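Long-range contacts in FI20010p1 (Drosophila melanogaster, PDB 7CFB), which probably serves piRNA amplification and gene silencing as the first extended Tudor domain of Krimper, a fold many of whose relatives recognise methylated arginine: residues A52-V57 with A167-F172; P93-I98 with I112-S117; F172-I177 with E223-T228. All blocks are in the same frame, centred on the assembly; numbering follows the deposited sequence.

Interaction 1. Residues A52-V57 with A167-F172; sequences AVLASV and ANMHCF
L54 and V57, on the last half of strand 49-57, meet residues 169-172, at helix 166-169 and just beyond M169. No hydrogen bond joins the two backbones. They come closest at V57 and H170, with CA atoms 5.3 Å apart, and lie farther apart at L54 and F172. A classic beta bulge puts A55 and S56 together opposite Y65, and the side chains of L54 and V57, flanking it, both point toward the 167-172 segment.

L54 reaches out with CG anti to its backbone N (chi1 175°). Its CD2 presses on the carbonyl O of M169 at 3.2 Å, a tight fit on an oxygen that already takes the N-H of F172. The bent M169 chain brings CE back to the same methyl, 4.1 Å from L54 CD2, while the carbonyl O of F172 faces L54 CB. At the other end V57 CG1 packs on H170 CB at 3.9 Å. The imidazole presents its edge at H170 CD2 to V57 O, 3.5 Å away and near the ring plane.

The strand order 1-2-3-5-4, with first and last strands paired and a short helix between the chain's third and fourth strands, is consistent with the OB-like, staphylococcal nuclease-like half of an extended Tudor domain.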
loop_
_atom_site.group_PDB
_atom_site.type_symbol
_atom_site.label_atom_id
_atom_site.label_comp_id
_atom_site.label_asym_id
_atom_site.label_seq_id
_atom_site.Cartn_x
_atom_site.Cartn_y
_atom_site.Cartn_z
ATOM N N ALA A 52 10.566 1.656 11.167
ATOM C CA ALA A 52 9.517 1.639 10.138
ATOM C C ALA A 52 8.751 0.327 10.219
ATOM O O ALA A 52 9.264 -0.622 10.721
ATOM C CB ALA A 52 10.120 1.804 8.785
ATOM N N VAL A 53 7.515 0.368 9.775
ATOM C CA VAL A 53 6.654 -0.832 9.671
ATOM C C VAL A 53 7.113 -1.634 8.464
ATOM O O VAL A 53 7.347 -1.040 7.461
ATOM C CB VAL A 53 5.190 -0.424 9.496
ATOM C CG1 VAL A 53 4.318 -1.614 9.202
ATOM C CG2 VAL A 53 4.685 0.345 10.689
ATOM N N LEU A 54 7.220 -2.945 8.600
ATOM C CA LEU A 54 7.528 -3.796 7.438
ATOM C C LEU A 54 6.176 -3.966 6.755
ATOM O O LEU A 54 5.378 -4.730 7.229
ATOM C CB LEU A 54 8.095 -5.126 7.933
ATOM C CG LEU A 54 8.362 -6.168 6.857
ATOM C CD1 LEU A 54 9.209 -5.595 5.765
ATOM C CD2 LEU A 54 9.012 -7.402 7.426
ATOM N N ALA A 55 5.934 -3.178 5.719
ATOM C CA ALA A 55 4.628 -3.144 5.038
ATOM C C ALA A 55 4.289 -4.478 4.383
ATOM O O ALA A 55 3.230 -4.955 4.593
ATOM C CB ALA A 55 4.639 -2.034 4.040
ATOM N N SER A 56 5.222 -5.044 3.654
ATOM C CA SER A 56 4.978 -6.322 2.969
ATOM C C SER A 56 6.313 -6.944 2.596
ATOM O O SER A 56 7.294 -6.236 2.490
ATOM C CB SER A 56 4.122 -6.146 1.754
ATOM O OG SER A 56 4.691 -5.251 0.846
ATOM N N VAL A 57 6.329 -8.243 2.441
ATOM C CA VAL A 57 7.573 -8.902 1.990
ATOM C C VAL A 57 7.126 -9.684 0.772
ATOM O O VAL A 57 6.264 -10.500 0.915
ATOM C CB VAL A 57 8.159 -9.763 3.113
ATOM C CG1 VAL A 57 9.032 -10.879 2.592
ATOM C CG2 VAL A 57 8.917 -8.912 4.101
ATOM N N ALA A 167 12.496 -14.996 4.055
ATOM C CA ALA A 167 11.333 -15.835 4.401
ATOM C C ALA A 167 10.956 -15.615 5.863
ATOM O O ALA A 167 9.795 -15.495 6.162
ATOM C CB ALA A 167 11.662 -17.278 4.132
ATOM N N ASN A 168 11.939 -15.555 6.739
ATOM C CA ASN A 168 11.681 -15.317 8.179
ATOM C C ASN A 168 11.114 -13.915 8.388
ATOM O O ASN A 168 10.253 -13.762 9.215
ATOM C CB ASN A 168 12.872 -15.630 9.079
ATOM C CG ASN A 168 12.437 -15.649 10.523
ATOM O OD1 ASN A 168 11.322 -16.060 10.827
ATOM N ND2 ASN A 168 13.278 -15.163 11.414
ATOM N N MET A 169 11.558 -12.948 7.583
ATOM C CA MET A 169 11.128 -11.535 7.638
ATOM C C MET A 169 9.632 -11.420 7.324
ATOM O O MET A 169 9.001 -10.594 7.914
ATOM C CB MET A 169 11.948 -10.683 6.680
ATOM C CG MET A 169 13.369 -10.479 7.115
ATOM S SD MET A 169 13.567 -9.903 8.781
ATOM C CE MET A 169 12.857 -8.277 8.624
ATOM N N HIS A 170 9.094 -12.314 6.494
ATOM C CA HIS A 170 7.673 -12.339 6.080
ATOM C C HIS A 170 6.743 -12.459 7.284
ATOM O O HIS A 170 5.685 -11.893 7.223
ATOM C CB HIS A 170 7.418 -13.446 5.062
ATOM C CG HIS A 170 6.042 -13.375 4.520
ATOM N ND1 HIS A 170 4.963 -13.827 5.210
ATOM C CD2 HIS A 170 5.558 -12.848 3.386
ATOM C CE1 HIS A 170 3.878 -13.606 4.521
ATOM N NE2 HIS A 170 4.210 -13.017 3.406
ATOM N N CYS A 171 7.178 -13.129 8.356
ATOM C CA CYS A 171 6.331 -13.296 9.571
ATOM C C CYS A 171 6.235 -11.973 10.345
ATOM O O CYS A 171 5.263 -11.804 11.107
ATOM C CB CYS A 171 6.898 -14.379 10.481
ATOM S SG CYS A 171 7.902 -15.606 9.603
ATOM N N PHE A 172 7.211 -11.081 10.150
ATOM C CA PHE A 172 7.275 -9.763 10.831
ATOM C C PHE A 172 6.547 -8.663 10.055
ATOM O O PHE A 172 6.700 -7.510 10.397
ATOM C CB PHE A 172 8.716 -9.410 11.174
ATOM C CG PHE A 172 9.212 -10.239 12.313
ATOM C CD1 PHE A 172 8.540 -10.229 13.519
ATOM C CD2 PHE A 172 10.260 -11.118 12.149
ATOM C CE1 PHE A 172 8.959 -11.015 14.574
ATOM C CE2 PHE A 172 10.666 -11.913 13.204
ATOM C CZ PHE A 172 10.020 -11.860 14.410
#

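Interaction 2. Residues P93-I98 with I112-S117; sequences PDYGDI and ITINSS
The phenol ring of Y95 lies obliquely against I114 and the backbone of N115 and S116. I114 CG2 sits 3.6 Å from Y95 CD1, and I114 O lies in the ring plane at its edge. The carbonyl carbon of S116 is 3.7 Å from Y95 CE1. A chi1 of -60° sets CG anti to the carbonyl carbon; farther out, Y95 OH comes 3.5 Å from S117 CB. An alanine here would probably open a gap beside I114 CG2 and cost S116 and S117 their contacts with the ring and its hydroxyl.

D94 to D97 form a type II turn, with G96 at the third position, where its backbone angles call for glycine. The turn leads into strand 99-103 and lies against strand 108-117 of the antiparallel Tudor sheet, running nearly opposite to it. G96 N donates to I114 O at 3.0 Å. T113 OG1 donates to D97 O, also 3.0 Å, from well above the carbonyl plane. A water fills in between the two segments: it accepts from I114 N at 2.7 Å and donates hydrogen bonds to D94 O and D97 O, so D97 O is gripped twice. Beyond the turn, N115 and S116 form a classic bulge opposite D124, which binds N115 ND2.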
loop_
_atom_site.group_PDB
_atom_site.type_symbol
_atom_site.label_atom_id
_atom_site.label_comp_id
_atom_site.label_asym_id
_atom_site.label_seq_id
_atom_site.Cartn_x
_atom_site.Cartn_y
_atom_site.Cartn_z
ATOM N N PRO A 93 -11.650 6.022 -11.277
ATOM C CA PRO A 93 -10.805 7.125 -11.680
ATOM C C PRO A 93 -9.781 6.726 -12.752
ATOM O O PRO A 93 -9.514 5.604 -12.998
ATOM C CB PRO A 93 -10.060 7.508 -10.405
ATOM C CG PRO A 93 -10.967 7.035 -9.327
ATOM C CD PRO A 93 -11.523 5.743 -9.865
ATOM N N ASP A 94 -9.125 7.708 -13.334
ATOM C CA ASP A 94 -8.140 7.411 -14.399
ATOM C C ASP A 94 -6.963 6.584 -13.894
ATOM O O ASP A 94 -6.617 6.626 -12.722
ATOM C CB ASP A 94 -7.498 8.674 -14.952
ATOM C CG ASP A 94 -8.456 9.576 -15.691
ATOM O OD1 ASP A 94 -9.531 9.136 -15.997
ATOM O OD2 ASP A 94 -8.087 10.699 -15.932
ATOM N N TYR A 95 -6.325 5.899 -14.824
ATOM C CA TYR A 95 -5.105 5.135 -14.491
ATOM C C TYR A 95 -4.089 6.101 -13.886
ATOM O O TYR A 95 -3.866 7.189 -14.396
ATOM C CB TYR A 95 -4.534 4.482 -15.746
ATOM C CG TYR A 95 -5.459 3.512 -16.426
ATOM C CD1 TYR A 95 -5.703 2.275 -15.883
ATOM C CD2 TYR A 95 -6.100 3.834 -17.596
ATOM C CE1 TYR A 95 -6.556 1.384 -16.488
ATOM C CE2 TYR A 95 -6.969 2.963 -18.211
ATOM C CZ TYR A 95 -7.197 1.732 -17.650
ATOM O OH TYR A 95 -8.026 0.851 -18.236
ATOM N N GLY A 96 -3.538 5.701 -12.755
ATOM C CA GLY A 96 -2.531 6.479 -12.027
ATOM C C GLY A 96 -3.135 7.417 -11.006
ATOM O O GLY A 96 -2.406 7.903 -10.187
ATOM N N ASP A 97 -4.440 7.626 -11.053
ATOM C CA ASP A 97 -5.110 8.518 -10.083
ATOM C C ASP A 97 -5.317 7.761 -8.771
ATOM O O ASP A 97 -5.542 6.588 -8.814
ATOM C CB ASP A 97 -6.313 9.230 -10.693
ATOM C CG ASP A 97 -5.935 10.391 -11.604
ATOM O OD1 ASP A 97 -4.761 10.657 -11.756
ATOM O OD2 ASP A 97 -6.817 11.009 -12.156
ATOM N N ILE A 98 -5.277 8.458 -7.653
ATOM C CA ILE A 98 -5.416 7.802 -6.330
ATOM C C ILE A 98 -6.849 7.882 -5.786
ATOM O O ILE A 98 -7.455 8.915 -5.884
ATOM C CB ILE A 98 -4.369 8.372 -5.374
ATOM C CG1 ILE A 98 -2.964 8.139 -5.921
ATOM C CG2 ILE A 98 -4.529 7.808 -3.989
ATOM C CD1 ILE A 98 -1.971 9.043 -5.315
ATOM N N ILE A 112 -5.513 3.224 -3.237
ATOM C CA ILE A 112 -5.290 2.344 -4.401
ATOM C C ILE A 112 -5.169 3.191 -5.659
ATOM O O ILE A 112 -5.699 4.271 -5.686
ATOM C CB ILE A 112 -6.490 1.382 -4.498
ATOM C CG1 ILE A 112 -6.303 0.255 -5.517
ATOM C CG2 ILE A 112 -7.794 2.132 -4.673
ATOM C CD1 ILE A 112 -7.471 -0.645 -5.690
ATOM N N THR A 113 -4.475 2.664 -6.644
ATOM C CA THR A 113 -4.423 3.264 -7.980
ATOM C C THR A 113 -4.555 2.133 -9.009
ATOM O O THR A 113 -4.058 1.071 -8.745
ATOM C CB THR A 113 -3.167 4.107 -8.156
ATOM O OG1 THR A 113 -3.364 4.686 -9.431
ATOM C CG2 THR A 113 -1.894 3.299 -8.116
ATOM N N ILE A 114 -5.246 2.378 -10.106
ATOM C CA ILE A 114 -5.344 1.394 -11.205
ATOM C C ILE A 114 -4.186 1.680 -12.159
ATOM O O ILE A 114 -4.084 2.760 -12.633
ATOM C CB ILE A 114 -6.694 1.451 -11.926
ATOM C CG1 ILE A 114 -7.861 1.277 -10.963
ATOM C CG2 ILE A 114 -6.732 0.408 -13.013
ATOM C CD1 ILE A 114 -8.039 -0.119 -10.523
ATOM N N ASN A 115 -3.335 0.703 -12.389
ATOM C CA ASN A 115 -2.175 0.925 -13.277
ATOM C C ASN A 115 -2.447 0.440 -14.704
ATOM O O ASN A 115 -1.905 1.012 -15.586
ATOM C CB ASN A 115 -0.864 0.478 -12.632
ATOM C CG ASN A 115 -0.825 -0.981 -12.264
ATOM O OD1 ASN A 115 -1.187 -1.366 -11.174
ATOM N ND2 ASN A 115 -0.364 -1.799 -13.177
ATOM N N SER A 116 -3.277 -0.572 -14.893
ATOM C CA SER A 116 -3.525 -1.094 -16.256
ATOM C C SER A 116 -4.818 -1.899 -16.327
ATOM O O SER A 116 -5.299 -2.330 -15.314
ATOM C CB SER A 116 -2.371 -1.927 -16.750
ATOM O OG SER A 116 -2.321 -3.177 -16.119
ATOM N N SER A 117 -5.287 -2.087 -17.549
ATOM C CA SER A 117 -6.451 -2.923 -17.902
ATOM C C SER A 117 -5.979 -4.367 -18.057
ATOM O O SER A 117 -4.930 -4.579 -18.615
ATOM C CB SER A 117 -7.058 -2.429 -19.165
ATOM O OG SER A 117 -8.280 -3.068 -19.413
HETATM O O HOH W 1 -6.515 4.769 -10.490
#

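Interaction 3. Residues F172-I177 with E223-T228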
loop_
_atom_site.group_PDB
_atom_site.type_symbol
_atom_site.label_atom_id
_atom_site.label_comp_id
_atom_site.label_asym_id
_atom_site.label_seq_id
_atom_site.Cartn_x
_atom_site.Cartn_y
_atom_site.Cartn_z
ATOM N N PHE A 172 7.211 -11.081 10.150
ATOM C CA PHE A 172 7.275 -9.763 10.831
ATOM C C PHE A 172 6.547 -8.663 10.055
ATOM O O PHE A 172 6.700 -7.510 10.397
ATOM C CB PHE A 172 8.716 -9.410 11.174
ATOM C CG PHE A 172 9.212 -10.239 12.313
ATOM C CD1 PHE A 172 8.540 -10.229 13.519
ATOM C CD2 PHE A 172 10.260 -11.118 12.149
ATOM C CE1 PHE A 172 8.959 -11.015 14.574
ATOM C CE2 PHE A 172 10.666 -11.913 13.204
ATOM C CZ PHE A 172 10.020 -11.860 14.410
ATOM N N VAL A 173 5.769 -9.017 9.036
ATOM C CA VAL A 173 4.966 -8.009 8.286
ATOM C C VAL A 173 3.928 -7.404 9.241
ATOM O O VAL A 173 3.409 -8.118 10.084
ATOM C CB VAL A 173 4.345 -8.609 7.011
ATOM C CG1 VAL A 173 3.304 -7.726 6.359
ATOM C CG2 VAL A 173 5.391 -8.938 5.981
ATOM N N ASN A 174 3.685 -6.106 9.113
ATOM C CA ASN A 174 2.753 -5.317 9.949
ATOM C C ASN A 174 3.291 -5.205 11.372
ATOM O O ASN A 174 2.509 -5.144 12.256
ATOM C CB ASN A 174 1.289 -5.749 9.846
ATOM C CG ASN A 174 0.687 -5.490 8.490
ATOM O OD1 ASN A 174 0.761 -4.385 7.988
ATOM N ND2 ASN A 174 0.088 -6.502 7.900
ATOM N N THR A 175 4.604 -5.221 11.536
ATOM C CA THR A 175 5.241 -4.948 12.839
ATOM C C THR A 175 6.299 -3.864 12.638
ATOM O O THR A 175 6.732 -3.674 11.516
ATOM C CB THR A 175 5.859 -6.190 13.486
ATOM O OG1 THR A 175 6.990 -6.583 12.733
ATOM C CG2 THR A 175 4.892 -7.341 13.618
ATOM N N TYR A 176 6.641 -3.152 13.700
ATOM C CA TYR A 176 7.712 -2.139 13.627
ATOM C C TYR A 176 9.069 -2.833 13.697
ATOM O O TYR A 176 9.252 -3.686 14.523
ATOM C CB TYR A 176 7.576 -1.085 14.722
ATOM C CG TYR A 176 6.479 -0.089 14.508
ATOM C CD1 TYR A 176 6.702 1.073 13.807
ATOM C CD2 TYR A 176 5.220 -0.307 15.011
ATOM C CE1 TYR A 176 5.693 1.985 13.598
ATOM C CE2 TYR A 176 4.202 0.596 14.819
ATOM C CZ TYR A 176 4.441 1.748 14.117
ATOM O OH TYR A 176 3.437 2.631 13.930
ATOM N N ILE A 177 9.976 -2.448 12.816
ATOM C CA ILE A 177 11.360 -2.982 12.794
ATOM C C ILE A 177 12.346 -1.820 12.745
ATOM O O ILE A 177 11.925 -0.694 12.561
ATOM C CB ILE A 177 11.597 -3.932 11.610
ATOM C CG1 ILE A 177 11.486 -3.246 10.255
ATOM C CG2 ILE A 177 10.715 -5.148 11.695
ATOM C CD1 ILE A 177 12.021 -4.071 9.128
ATOM N N GLU A 223 -5.481 -4.068 12.760
ATOM C CA GLU A 223 -6.591 -3.974 11.782
ATOM C C GLU A 223 -6.048 -4.256 10.373
ATOM O O GLU A 223 -6.743 -4.878 9.583
ATOM C CB GLU A 223 -7.286 -2.620 11.908
ATOM C CG GLU A 223 -8.686 -2.686 12.498
ATOM C CD GLU A 223 -9.588 -1.495 12.204
ATOM O OE1 GLU A 223 -10.505 -1.609 11.384
ATOM O OE2 GLU A 223 -9.369 -0.458 12.796
ATOM N N ILE A 224 -4.859 -3.750 10.065
ATOM C CA ILE A 224 -4.262 -3.990 8.727
ATOM C C ILE A 224 -3.934 -5.472 8.574
ATOM O O ILE A 224 -4.257 -6.033 7.553
ATOM C CB ILE A 224 -3.034 -3.096 8.464
ATOM C CG1 ILE A 224 -3.413 -1.617 8.470
ATOM C CG2 ILE A 224 -2.379 -3.490 7.158
ATOM C CD1 ILE A 224 -2.283 -0.680 8.191
ATOM N N ASP A 225 -3.380 -6.065 9.615
ATOM C CA ASP A 225 -2.920 -7.472 9.552
ATOM C C ASP A 225 -4.088 -8.414 9.273
ATOM O O ASP A 225 -3.872 -9.365 8.567
ATOM C CB ASP A 225 -2.003 -7.826 10.715
ATOM C CG ASP A 225 -1.200 -9.080 10.471
ATOM O OD1 ASP A 225 -0.452 -9.110 9.520
ATOM O OD2 ASP A 225 -1.358 -10.004 11.226
ATOM N N GLU A 226 -5.263 -8.158 9.828
ATOM C CA GLU A 226 -6.418 -9.045 9.541
ATOM C C GLU A 226 -6.768 -9.001 8.053
ATOM O O GLU A 226 -7.070 -10.038 7.521
ATOM C CB GLU A 226 -7.550 -8.757 10.517
ATOM C CG GLU A 226 -7.023 -8.746 11.929
ATOM C CD GLU A 226 -7.926 -9.342 12.976
ATOM O OE1 GLU A 226 -8.433 -8.578 13.808
ATOM O OE2 GLU A 226 -8.123 -10.560 12.940
ATOM N N SER A 227 -6.720 -7.835 7.425
ATOM C CA SER A 227 -6.959 -7.723 5.968
ATOM C C SER A 227 -5.873 -8.483 5.202
ATOM O O SER A 227 -6.220 -9.233 4.334
ATOM C CB SER A 227 -6.917 -6.298 5.561
ATOM O OG SER A 227 -7.251 -6.150 4.211
ATOM N N THR A 228 -4.614 -8.279 5.584
ATOM C CA THR A 228 -3.414 -8.866 4.946
ATOM C C THR A 228 -3.393 -10.382 5.119
ATOM O O THR A 228 -2.993 -11.041 4.209
ATOM C CB THR A 228 -2.123 -8.242 5.489
ATOM O OG1 THR A 228 -2.053 -6.886 5.061
ATOM C CG2 THR A 228 -0.887 -8.972 5.019
#
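N174 carries this contact almost alone, its side chain pushed between I224, D225 and T228 on the last turns of helix 215-228. Its CG is anti to the carbonyl carbon (chi1 -67°), and the two ends of the amide meet different surroundings. N174 ND2 donates to D225 OD1 at 3.1 Å in a nearly straight bond, 166° at the hydrogen. The acceptor lies close to the amide plane and uses its anti lone pair, away from the other carboxylate oxygen, while the amide and carboxylate planes are turned 73° apart. T228 OG1 lies 3.6 Å from N174 ND2. The same hydroxyl makes a weak bond back to I224 O, one helical turn earlier. N174 OD1 rests instead against I224, 3.4 Å from I224 CG2, the two side chains crossing at about a right angle. This is the tight part: both N174 and I224 are buried, and I224 packs farther on against F130.

N174 is the third residue of a type II turn from F172 to T175, with left-handed backbone angles. The turn leads into strand 176-184 of the five-stranded sheet, probably the nuclease-like half, and its backbone is also bonded to L54 of the adjoining strand 49-57. The helix meanwhile touches the Tudor sheet, where S227 OG bonds D103 and E223 and S227 pack on I108, which places the contact where the helix appears to bridge the two halves of the extended Tudor domain.

Toward solvent the fit slackens. V173 comes no nearer than 4.0 Å, its O facing D225 OD1, two acceptors with no bond between them. D225 is partly exposed along this side, and the side chain of the exposed E226 starts away from the turn.

Interactions 1 and 3 are close neighbours, their centres 8 Å apart. F172 belongs to both, the last residue of 167-172 and the first of 172-177, and strand 176-184 runs beside strand 49-57 in the five-stranded sheet. Interaction 2 lies across the chain's centre, 26 Å from interaction 1 and 25 Å from interaction 3 between centres, in the six-stranded sheet. In sequence, both its segments fall between the two that make interaction 1, and interaction 3 comes last. That order fits an extended Tudor architecture: a Tudor module inserted into a nuclease-like one, whose early and late strands come together again, with helix 215-228 reaching from one sheet to the other.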